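Local coordinates for ferripyochelin binding protein (Pyrococcus horikoshii, PDB 1V3W), which probably works as a gamma-class carbonic anhydrase, a zinc- and calcium-binding left-handed beta-helix protein that would interconvert carbon dioxide and bicarbonate, at residues A[164-167]-A[168-172]. Sequence-based numbering, arbitrary orientation.
With CA (calcium ion), chain E.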
ATOM      1  N   GLU A 164     -23.262   0.552   3.569  1.00 11.68           N
ATOM      2  CA  GLU A 164     -24.599   0.897   3.115  1.00  8.27           C
ATOM      3  C   GLU A 164     -24.687   2.380   2.765  1.00  9.23           C
ATOM      4  O   GLU A 164     -25.363   2.752   1.808  1.00 11.58           O
ATOM      5  CB  GLU A 164     -25.642   0.540   4.175  1.00 12.12           C
ATOM      6  CG  GLU A 164     -27.076   0.671   3.682  1.00 18.52           C
ATOM      7  CD  GLU A 164     -28.077   0.011   4.609  1.00 17.72           C
ATOM      8  OE1 GLU A 164     -28.021  -1.230   4.763  1.00 22.25           O
ATOM      9  OE2 GLU A 164     -28.918   0.732   5.185  1.00 29.92           O
ATOM     10  N   LYS A 165     -24.007   3.223   3.537  1.00  9.40           N
ATOM     11  CA  LYS A 165     -24.021   4.656   3.266  0.50  9.72           C
ATOM     12  C   LYS A 165     -23.435   4.955   1.890  1.00 11.16           C
ATOM     13  O   LYS A 165     -23.926   5.824   1.171  1.00 11.41           O
ATOM     14  CB  LYS A 165     -23.222   5.423   4.318  0.50 13.21           C
ATOM     15  CG  LYS A 165     -23.907   5.602   5.667  0.50 21.44           C
ATOM     16  CD  LYS A 165     -23.598   6.986   6.239  0.50 29.81           C
ATOM     17  CE  LYS A 165     -22.264   7.530   5.729  0.50 34.66           C
ATOM     18  NZ  LYS A 165     -22.363   8.974   5.378  0.50 41.17           N
ATOM     19  N   HIS A 166     -22.374   4.240   1.530  1.00  9.64           N
ATOM     20  CA  HIS A 166     -21.735   4.433   0.233  1.00  8.40           C
ATOM     21  C   HIS A 166     -22.605   3.883  -0.891  1.00  9.68           C
ATOM     22  O   HIS A 166     -22.725   4.498  -1.948  1.00 11.45           O
ATOM     23  CB  HIS A 166     -20.365   3.748   0.206  1.00  7.97           C
ATOM     24  CG  HIS A 166     -19.285   4.534   0.880  1.00  8.26           C
ATOM     25  ND1 HIS A 166     -18.315   5.219   0.180  1.00  8.40           N
ATOM     26  CD2 HIS A 166     -19.027   4.751   2.191  1.00  7.65           C
ATOM     27  CE1 HIS A 166     -17.506   5.822   1.031  1.00  8.90           C
ATOM     28  NE2 HIS A 166     -17.915   5.555   2.258  1.00  7.84           N
ATOM     29  N   ILE A 167     -23.206   2.721  -0.661  1.00  9.90           N
ATOM     30  CA  ILE A 167     -24.070   2.110  -1.662  1.00 11.16           C
ATOM     31  C   ILE A 167     -25.186   3.073  -2.049  1.00 11.76           C
ATOM     32  O   ILE A 167     -25.510   3.222  -3.227  1.00 13.26           O
ATOM     33  CB  ILE A 167     -24.708   0.805  -1.131  1.00  8.83           C
ATOM     34  CG1 ILE A 167     -23.634  -0.272  -0.970  1.00  9.91           C
ATOM     35  CG2 ILE A 167     -25.799   0.321  -2.088  1.00 11.72           C
ATOM     36  CD1 ILE A 167     -24.125  -1.526  -0.267  1.00 12.60           C
ATOM     37  N   LYS A 168     -25.756   3.741  -1.051  1.00 10.77           N
ATOM     38  CA  LYS A 168     -26.861   4.661  -1.285  1.00 11.36           C
ATOM     39  C   LYS A 168     -26.502   6.111  -1.584  1.00 16.33           C
ATOM     40  O   LYS A 168     -27.195   6.765  -2.358  1.00 15.53           O
ATOM     41  CB  LYS A 168     -27.807   4.641  -0.084  1.00 14.85           C
ATOM     42  CG  LYS A 168     -28.347   3.271   0.263  1.00 14.57           C
ATOM     43  CD  LYS A 168     -29.240   3.346   1.488  1.00 19.83           C
ATOM     44  CE  LYS A 168     -29.778   1.977   1.869  1.00 20.43           C
ATOM     45  NZ  LYS A 168     -30.653   2.048   3.071  1.00 20.39           N
ATOM     46  N   GLY A 169     -25.426   6.615  -0.990  1.00 14.01           N
ATOM     47  CA  GLY A 169     -25.094   8.013  -1.193  1.00 12.15           C
ATOM     48  C   GLY A 169     -23.879   8.474  -1.971  1.00 12.36           C
ATOM     49  O   GLY A 169     -23.627   9.679  -2.051  1.00 13.63           O
ATOM     50  N   ARG A 170     -23.119   7.549  -2.542  1.00 13.22           N
ATOM     51  CA  ARG A 170     -21.944   7.934  -3.318  1.00 14.69           C
ATOM     52  C   ARG A 170     -22.358   8.512  -4.665  1.00 13.83           C
ATOM     53  O   ARG A 170     -23.297   8.024  -5.296  1.00 16.96           O
ATOM     54  CB  ARG A 170     -21.027   6.727  -3.545  1.00 15.43           C
ATOM     55  CG  ARG A 170     -20.068   6.431  -2.400  1.00 15.77           C
ATOM     56  CD  ARG A 170     -18.862   7.370  -2.412  1.00 13.76           C
ATOM     57  NE  ARG A 170     -17.920   7.063  -3.489  1.00 11.17           N
ATOM     58  CZ  ARG A 170     -17.111   6.006  -3.509  1.00  9.63           C
ATOM     59  NH1 ARG A 170     -17.112   5.135  -2.509  1.00  9.11           N
ATOM     60  NH2 ARG A 170     -16.297   5.816  -4.538  1.00 11.37           N
ATOM     61  N   LYS A 171     -21.653   9.550  -5.102  1.00 13.68           N
ATOM     62  CA  LYS A 171     -21.936  10.191  -6.381  1.00 17.44           C
ATOM     63  C   LYS A 171     -20.637  10.754  -6.963  1.00 14.84           C
ATOM     64  O   LYS A 171     -19.967  11.560  -6.318  1.00 15.95           O
ATOM     65  CB  LYS A 171     -22.957  11.314  -6.177  1.00 24.13           C
ATOM     66  CG  LYS A 171     -23.576  11.857  -7.454  1.00 35.92           C
ATOM     67  CD  LYS A 171     -24.726  12.804  -7.137  1.00 43.45           C
ATOM     68  CE  LYS A 171     -25.427  13.276  -8.401  1.00 50.83           C
ATOM     69  NZ  LYS A 171     -26.580  14.171  -8.098  1.00 55.63           N
ATOM     70  N   ARG A 172     -20.277  10.318  -8.170  1.00 14.57           N
ATOM     71  CA  ARG A 172     -19.056  10.799  -8.821  1.00 17.94           C
ATOM     72  C   ARG A 172     -19.304  12.177  -9.415  1.00 23.60           C
ATOM     73  O   ARG A 172     -20.344  12.420 -10.030  1.00 27.23           O
ATOM     74  CB  ARG A 172     -18.614   9.833  -9.932  1.00 20.54           C
ATOM     75  CG  ARG A 172     -17.423  10.310 -10.784  1.00 28.04           C
ATOM     76  CD  ARG A 172     -16.162   9.484 -10.523  1.00 34.85           C
ATOM     77  NE  ARG A 172     -15.198   9.522 -11.626  1.00 36.07           N
ATOM     78  CZ  ARG A 172     -15.125   8.612 -12.595  1.00 42.66           C
ATOM     79  NH1 ARG A 172     -15.961   7.581 -12.608  1.00 45.61           N
ATOM     80  NH2 ARG A 172     -14.205   8.721 -13.545  1.00 47.37           N
TER
HETATM   81 CA    CA E3004     -30.466  -1.281   5.436  0.50 16.16          CA
HETATM   82  O   HOH W   1     -25.057   5.760  -4.794  1.00 26.43           O
HETATM   83  O   HOH W   2     -29.357  -1.382   7.700  1.00 22.91           O
HETATM   84  O   HOH W   3     -31.391   0.836   6.375  1.00 36.59           O
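Two positive groups share OE2 of Glu-164: a calcium ion at 2.5 Å and the ammonium of Lys-168, whose NZ lies 3.0 Å from that oxygen and reaches it from above the carboxylate plane. OE1 also binds the calcium, making the carboxylate bidentate, and two waters add further ligands. Glu-164 and the extended Lys-168 run side by side one helical turn apart, CE of Lys-168 lying 3.5 Å from CG of Glu-164. The calcium probably draws charge from the carboxylate and weakens its pull on the lysine. Both residues lie near the end of the C-terminal helix 146-169, which packs alongside the beta-helix of this trimeric, hexapeptide-repeat protein; from Arg-170 the chain continues as a strand that pairs antiparallel with one of the second subunit. At this junction NH1 of Arg-170 donates to ND1 of His-166 (2.9 Å, 157°), nearly in both planes although ring and guanidinium stand perpendicular. Bends at chi2 (-79°) and chi3 (-73°) fold the arginine back to the ring. NH1 also forms a salt bridge with Asp-20, while NE2 of His-166 bonds Asp-46 of the second subunit. With alanine replacing Arg-170, ND1 and Asp-20 would probably lose this partner and the imidazole would be less firmly oriented. Water 1 joins Ile-167 O to Arg-170 O, donating to both carbonyls where the helix gives way to strand.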